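Local coordinates for protein transcriptional regulator (Pyrococcus horikoshii, PDB 1UDD) that is of unknown function but is a TenA homologue, an all-helical protein of the TENA/THI-4/PQQC family that assembles from four copies, at residues G52-A64 / A121-L133. Residues are numbered along the deposited sequence; the frame is centred on the assembly and turned at random.
Sequences GLTRALAVISSKA and AYKGNIIEGLTAL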
ATOM      1  N   GLY A  52       6.672  13.314  -6.727  1.00 28.70           N
ATOM      2  CA  GLY A  52       5.837  13.011  -5.571  1.00 28.21           C
ATOM      3  C   GLY A  52       4.342  13.137  -5.827  1.00 29.71           C
ATOM      4  O   GLY A  52       3.542  12.324  -5.342  1.00 29.59           O
ATOM      5  N   LEU A  53       3.953  14.167  -6.569  1.00 27.18           N
ATOM      6  CA  LEU A  53       2.545  14.373  -6.894  1.00 28.07           C
ATOM      7  C   LEU A  53       2.096  13.171  -7.723  1.00 24.68           C
ATOM      8  O   LEU A  53       0.990  12.660  -7.566  1.00 22.90           O
ATOM      9  CB  LEU A  53       2.382  15.657  -7.700  1.00 31.93           C
ATOM     10  CG  LEU A  53       1.014  16.341  -7.751  1.00 39.46           C
ATOM     11  CD1 LEU A  53       0.616  16.774  -6.345  1.00 37.04           C
ATOM     12  CD2 LEU A  53       1.080  17.566  -8.686  1.00 35.91           C
ATOM     13  N   THR A  54       2.973  12.724  -8.612  1.00 25.78           N
ATOM     14  CA  THR A  54       2.681  11.574  -9.466  1.00 26.08           C
ATOM     15  C   THR A  54       2.496  10.286  -8.658  1.00 24.12           C
ATOM     16  O   THR A  54       1.554   9.535  -8.899  1.00 24.89           O
ATOM     17  CB  THR A  54       3.800  11.379 -10.498  1.00 26.94           C
ATOM     18  OG1 THR A  54       3.876  12.551 -11.317  1.00 27.29           O
ATOM     19  CG2 THR A  54       3.528  10.185 -11.380  1.00 26.05           C
ATOM     20  N   ARG A  55       3.387  10.031  -7.698  1.00 26.34           N
ATOM     21  CA  ARG A  55       3.284   8.827  -6.876  1.00 23.82           C
ATOM     22  C   ARG A  55       1.983   8.790  -6.113  1.00 23.54           C
ATOM     23  O   ARG A  55       1.328   7.748  -6.047  1.00 25.17           O
ATOM     24  CB  ARG A  55       4.418   8.730  -5.840  1.00 23.13           C
ATOM     25  CG  ARG A  55       5.758   8.319  -6.393  1.00 26.40           C
ATOM     26  CD  ARG A  55       6.828   8.160  -5.287  1.00 25.53           C
ATOM     27  NE  ARG A  55       8.140   8.289  -5.901  1.00 27.31           N
ATOM     28  CZ  ARG A  55       8.673   7.364  -6.683  1.00 27.70           C
ATOM     29  NH1 ARG A  55       8.008   6.241  -6.909  1.00 27.26           N
ATOM     30  NH2 ARG A  55       9.828   7.597  -7.297  1.00 33.92           N
ATOM     31  N   ALA A  56       1.610   9.919  -5.515  1.00 21.01           N
ATOM     32  CA  ALA A  56       0.383   9.950  -4.728  1.00 22.35           C
ATOM     33  C   ALA A  56      -0.838   9.738  -5.629  1.00 21.36           C
ATOM     34  O   ALA A  56      -1.768   9.012  -5.260  1.00 19.39           O
ATOM     35  CB  ALA A  56       0.278  11.275  -3.940  1.00 19.26           C
ATOM     36  N   LEU A  57      -0.826  10.345  -6.816  1.00 18.57           N
ATOM     37  CA  LEU A  57      -1.945  10.163  -7.731  1.00 22.18           C
ATOM     38  C   LEU A  57      -2.069   8.709  -8.151  1.00 23.52           C
ATOM     39  O   LEU A  57      -3.185   8.194  -8.286  1.00 19.48           O
ATOM     40  CB  LEU A  57      -1.791  11.041  -8.970  1.00 23.10           C
ATOM     41  CG  LEU A  57      -2.122  12.519  -8.708  1.00 26.53           C
ATOM     42  CD1 LEU A  57      -1.634  13.391  -9.873  1.00 28.27           C
ATOM     43  CD2 LEU A  57      -3.608  12.671  -8.488  1.00 24.90           C
ATOM     44  N   ALA A  58      -0.925   8.042  -8.345  1.00 22.55           N
ATOM     45  CA  ALA A  58      -0.947   6.645  -8.756  1.00 23.63           C
ATOM     46  C   ALA A  58      -1.611   5.795  -7.656  1.00 22.15           C
ATOM     47  O   ALA A  58      -2.467   4.969  -7.944  1.00 24.15           O
ATOM     48  CB  ALA A  58       0.479   6.145  -9.036  1.00 16.49           C
ATOM     49  N   VAL A  59      -1.217   5.995  -6.402  1.00 19.39           N
ATOM     50  CA  VAL A  59      -1.829   5.221  -5.317  1.00 24.19           C
ATOM     51  C   VAL A  59      -3.342   5.499  -5.237  1.00 23.17           C
ATOM     52  O   VAL A  59      -4.151   4.572  -5.151  1.00 23.07           O
ATOM     53  CB  VAL A  59      -1.181   5.537  -3.957  1.00 22.00           C
ATOM     54  CG1 VAL A  59      -1.934   4.818  -2.855  1.00 21.92           C
ATOM     55  CG2 VAL A  59       0.281   5.119  -3.972  1.00 24.29           C
ATOM     56  N   ILE A  60      -3.734   6.766  -5.267  1.00 23.01           N
ATOM     57  CA  ILE A  60      -5.162   7.077  -5.224  1.00 24.28           C
ATOM     58  C   ILE A  60      -5.869   6.354  -6.381  1.00 23.08           C
ATOM     59  O   ILE A  60      -6.901   5.696  -6.191  1.00 24.05           O
ATOM     60  CB  ILE A  60      -5.422   8.590  -5.344  1.00 23.38           C
ATOM     61  CG1 ILE A  60      -4.846   9.311  -4.126  1.00 24.70           C
ATOM     62  CG2 ILE A  60      -6.935   8.855  -5.461  1.00 23.03           C
ATOM     63  CD1 ILE A  60      -5.017  10.808  -4.179  1.00 23.60           C
ATOM     64  N   SER A  61      -5.292   6.428  -7.573  1.00 24.66           N
ATOM     65  CA  SER A  61      -5.921   5.773  -8.718  1.00 27.57           C
ATOM     66  C   SER A  61      -6.004   4.257  -8.540  1.00 27.43           C
ATOM     67  O   SER A  61      -6.995   3.625  -8.930  1.00 24.89           O
ATOM     68  CB  SER A  61      -5.169   6.095 -10.009  1.00 28.07           C
ATOM     69  OG  SER A  61      -4.036   5.270 -10.136  1.00 38.42           O
ATOM     70  N   SER A  62      -4.974   3.671  -7.944  1.00 24.84           N
ATOM     71  CA  SER A  62      -4.957   2.227  -7.749  1.00 25.44           C
ATOM     72  C   SER A  62      -6.109   1.720  -6.860  1.00 25.22           C
ATOM     73  O   SER A  62      -6.475   0.546  -6.908  1.00 28.32           O
ATOM     74  CB  SER A  62      -3.618   1.821  -7.133  1.00 25.27           C
ATOM     75  OG  SER A  62      -3.557   2.193  -5.764  1.00 20.62           O
ATOM     76  N   LYS A  63      -6.695   2.621  -6.082  1.00 26.45           N
ATOM     77  CA  LYS A  63      -7.761   2.282  -5.143  1.00 27.65           C
ATOM     78  C   LYS A  63      -9.144   2.764  -5.569  1.00 29.70           C
ATOM     79  O   LYS A  63     -10.166   2.318  -5.049  1.00 31.17           O
ATOM     80  CB  LYS A  63      -7.405   2.869  -3.772  1.00 26.94           C
ATOM     81  CG  LYS A  63      -6.025   2.421  -3.291  1.00 26.18           C
ATOM     82  CD  LYS A  63      -5.497   3.264  -2.116  1.00 33.22           C
ATOM     83  CE  LYS A  63      -6.354   3.164  -0.864  1.00 26.93           C
ATOM     84  NZ  LYS A  63      -5.718   3.934   0.263  1.00 22.23           N
ATOM     85  N   ALA A  64      -9.167   3.666  -6.530  1.00 29.42           N
ATOM     86  CA  ALA A  64     -10.404   4.229  -7.000  1.00 30.44           C
ATOM     87  C   ALA A  64     -11.221   3.285  -7.866  1.00 31.22           C
ATOM     88  O   ALA A  64     -10.730   2.287  -8.391  1.00 32.41           O
ATOM     89  CB  ALA A  64     -10.109   5.514  -7.761  1.00 30.62           C
ATOM     90  N   ALA A 121      -2.519   9.216   0.802  1.00 23.74           N
ATOM     91  CA  ALA A 121      -3.145   8.451  -0.272  1.00 21.24           C
ATOM     92  C   ALA A 121      -3.231   6.970   0.143  1.00 23.52           C
ATOM     93  O   ALA A 121      -4.208   6.276  -0.139  1.00 19.38           O
ATOM     94  CB  ALA A 121      -2.316   8.570  -1.538  1.00 21.72           C
ATOM     95  N   TYR A 122      -2.188   6.492   0.812  1.00 23.11           N
ATOM     96  CA  TYR A 122      -2.138   5.108   1.241  1.00 24.40           C
ATOM     97  C   TYR A 122      -3.102   4.767   2.371  1.00 23.03           C
ATOM     98  O   TYR A 122      -3.847   3.793   2.294  1.00 24.55           O
ATOM     99  CB  TYR A 122      -0.704   4.726   1.666  1.00 23.87           C
ATOM    100  CG  TYR A 122      -0.654   3.383   2.361  1.00 24.38           C
ATOM    101  CD1 TYR A 122      -0.752   3.297   3.744  1.00 23.87           C
ATOM    102  CD2 TYR A 122      -0.635   2.187   1.621  1.00 20.93           C
ATOM    103  CE1 TYR A 122      -0.841   2.062   4.387  1.00 27.47           C
ATOM    104  CE2 TYR A 122      -0.734   0.947   2.251  1.00 19.25           C
ATOM    105  CZ  TYR A 122      -0.837   0.891   3.641  1.00 26.29           C
ATOM    106  OH  TYR A 122      -0.962  -0.323   4.294  1.00 23.15           O
ATOM    107  N   LYS A 123      -3.098   5.554   3.428  1.00 22.68           N
ATOM    108  CA  LYS A 123      -3.972   5.215   4.531  1.00 27.52           C
ATOM    109  C   LYS A 123      -5.427   5.603   4.432  1.00 27.20           C
ATOM    110  O   LYS A 123      -6.263   4.942   5.048  1.00 27.05           O
ATOM    111  CB  LYS A 123      -3.395   5.721   5.852  1.00 30.05           C
ATOM    112  CG  LYS A 123      -2.995   7.151   5.858  1.00 41.19           C
ATOM    113  CD  LYS A 123      -2.324   7.482   7.175  1.00 43.01           C
ATOM    114  CE  LYS A 123      -1.822   8.906   7.166  1.00 42.04           C
ATOM    115  NZ  LYS A 123      -1.458   9.340   8.532  1.00 42.74           N
ATOM    116  N   GLY A 124      -5.755   6.610   3.628  1.00 25.27           N
ATOM    117  CA  GLY A 124      -7.149   7.039   3.564  1.00 25.80           C
ATOM    118  C   GLY A 124      -7.890   6.646   2.319  1.00 26.29           C
ATOM    119  O   GLY A 124      -7.278   6.091   1.396  1.00 26.80           O
ATOM    120  N   ASN A 125      -9.200   6.912   2.294  1.00 25.19           N
ATOM    121  CA  ASN A 125     -10.025   6.615   1.120  1.00 26.64           C
ATOM    122  C   ASN A 125      -9.632   7.613   0.010  1.00 26.60           C
ATOM    123  O   ASN A 125      -8.727   8.444   0.215  1.00 26.11           O
ATOM    124  CB  ASN A 125     -11.525   6.734   1.453  1.00 28.30           C
ATOM    125  CG  ASN A 125     -11.891   8.071   2.098  1.00 31.98           C
ATOM    126  OD1 ASN A 125     -11.387   9.127   1.705  1.00 25.32           O
ATOM    127  ND2 ASN A 125     -12.790   8.024   3.092  1.00 25.78           N
ATOM    128  N   ILE A 126     -10.297   7.566  -1.145  1.00 26.03           N
ATOM    129  CA  ILE A 126      -9.923   8.466  -2.242  1.00 28.03           C
ATOM    130  C   ILE A 126     -10.166   9.939  -1.950  1.00 27.13           C
ATOM    131  O   ILE A 126      -9.371  10.798  -2.347  1.00 29.82           O
ATOM    132  CB  ILE A 126     -10.635   8.105  -3.557  1.00 30.23           C
ATOM    133  CG1 ILE A 126     -12.085   8.546  -3.507  1.00 36.89           C
ATOM    134  CG2 ILE A 126     -10.546   6.604  -3.786  1.00 35.82           C
ATOM    135  CD1 ILE A 126     -12.678   8.827  -4.865  1.00 40.84           C
ATOM    136  N   ILE A 127     -11.251  10.241  -1.246  1.00 24.34           N
ATOM    137  CA  ILE A 127     -11.544  11.633  -0.903  1.00 21.55           C
ATOM    138  C   ILE A 127     -10.449  12.195  -0.005  1.00 22.24           C
ATOM    139  O   ILE A 127      -9.993  13.347  -0.169  1.00 19.76           O
ATOM    140  CB  ILE A 127     -12.888  11.762  -0.178  1.00 22.00           C
ATOM    141  CG1 ILE A 127     -14.008  11.293  -1.102  1.00 26.97           C
ATOM    142  CG2 ILE A 127     -13.116  13.210   0.234  1.00 18.32           C
ATOM    143  CD1 ILE A 127     -14.086  12.082  -2.411  1.00 29.29           C
ATOM    144  N   GLU A 128     -10.008  11.394   0.954  1.00 20.04           N
ATOM    145  CA  GLU A 128      -8.938  11.859   1.837  1.00 20.03           C
ATOM    146  C   GLU A 128      -7.633  12.028   1.046  1.00 18.95           C
ATOM    147  O   GLU A 128      -6.873  12.969   1.259  1.00 18.89           O
ATOM    148  CB  GLU A 128      -8.756  10.866   2.986  1.00 21.74           C
ATOM    149  CG  GLU A 128     -10.020  10.712   3.798  1.00 29.31           C
ATOM    150  CD  GLU A 128      -9.944   9.608   4.836  1.00 35.87           C
ATOM    151  OE1 GLU A 128      -9.487   8.496   4.505  1.00 34.70           O
ATOM    152  OE2 GLU A 128     -10.370   9.844   5.985  1.00 39.06           O
ATOM    153  N   GLY A 129      -7.376  11.119   0.117  1.00 21.39           N
ATOM    154  CA  GLY A 129      -6.158  11.228  -0.667  1.00 17.53           C
ATOM    155  C   GLY A 129      -6.197  12.496  -1.491  1.00 22.24           C
ATOM    156  O   GLY A 129      -5.256  13.290  -1.455  1.00 23.75           O
ATOM    157  N   LEU A 130      -7.292  12.701  -2.221  1.00 21.52           N
ATOM    158  CA  LEU A 130      -7.440  13.889  -3.050  1.00 20.31           C
ATOM    159  C   LEU A 130      -7.376  15.172  -2.223  1.00 21.00           C
ATOM    160  O   LEU A 130      -6.766  16.171  -2.641  1.00 18.89           O
ATOM    161  CB  LEU A 130      -8.765  13.820  -3.822  1.00 21.12           C
ATOM    162  CG  LEU A 130      -8.824  12.718  -4.875  1.00 25.32           C
ATOM    163  CD1 LEU A 130     -10.248  12.630  -5.457  1.00 29.30           C
ATOM    164  CD2 LEU A 130      -7.794  13.012  -5.979  1.00 22.45           C
ATOM    165  N   THR A 131      -7.992  15.153  -1.047  1.00 22.50           N
ATOM    166  CA  THR A 131      -7.971  16.322  -0.176  1.00 22.46           C
ATOM    167  C   THR A 131      -6.525  16.662   0.206  1.00 25.17           C
ATOM    168  O   THR A 131      -6.191  17.829   0.441  1.00 23.07           O
ATOM    169  CB  THR A 131      -8.817  16.084   1.109  1.00 25.05           C
ATOM    170  OG1 THR A 131     -10.172  15.816   0.734  1.00 22.32           O
ATOM    171  CG2 THR A 131      -8.802  17.335   2.030  1.00 20.97           C
ATOM    172  N   ALA A 132      -5.656  15.658   0.258  1.00 25.16           N
ATOM    173  CA  ALA A 132      -4.265  15.948   0.605  1.00 25.43           C
ATOM    174  C   ALA A 132      -3.558  16.639  -0.556  1.00 25.13           C
ATOM    175  O   ALA A 132      -2.495  17.221  -0.375  1.00 22.20           O
ATOM    176  CB  ALA A 132      -3.534  14.690   0.979  1.00 23.25           C
ATOM    177  N   LEU A 133      -4.162  16.583  -1.740  1.00 23.46           N
ATOM    178  CA  LEU A 133      -3.577  17.203  -2.927  1.00 24.87           C
ATOM    179  C   LEU A 133      -4.244  18.522  -3.322  1.00 24.96           C
ATOM    180  O   LEU A 133      -3.729  19.260  -4.165  1.00 26.00           O
ATOM    181  CB  LEU A 133      -3.672  16.251  -4.115  1.00 23.77           C
ATOM    182  CG  LEU A 133      -3.154  14.824  -3.932  1.00 24.37           C
ATOM    183  CD1 LEU A 133      -3.261  14.074  -5.276  1.00 23.09           C
ATOM    184  CD2 LEU A 133      -1.713  14.849  -3.434  1.00 23.17           C
TER
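Lys63 NZ donates three hydrogen bonds to backbone carbonyls where helix 108-123 ends. Lys63 NZ lies 2.8 Å from Ala121 O, in the plane of that carbonyl, and 2.9 Å from Gly124 O. Lys63 NZ meets Tyr122 O at 2.8 Å from above the carbonyl plane. The three bonds grip the ammonium at the C-terminal end of the helix, where its charge probably suits the helix dipole. A bend at chi3 (63°) turns the Lys63 chain onto these oxygens. Gly124 leaves the helix, and Asn125 is the N-cap of helix 126-146. Asn125 and Glu128 form a capping box: Glu128 N donates to Asn125 OD1 (2.8 Å), and Asn125 N to Glu128 OE1 (2.7 Å). Glu128 OE2 is salt-bridged to Arg192.

Away from Lys63 the segments meet mainly through apolar side chains. Ile60 is a knob among Ala121, Ile126, Gly129 and Leu130, its CD1 3.4 Å from Gly129 C. Leu133 fits in return among Leu53, Ala56, Leu57 and Ile60, with its CD1 3.5 Å from Leu57 CD2.

Helix segments 52-63 and 126-133 run nearly antiparallel (162°), their axes 9.8 Å apart. Tyr122 OH is hydrogen-bonded to Ser62 OG of a neighbouring subunit. Helix 68-79 touches Ile60 and Ile126, while helices 169-183 and 190-213 pack against 126-133.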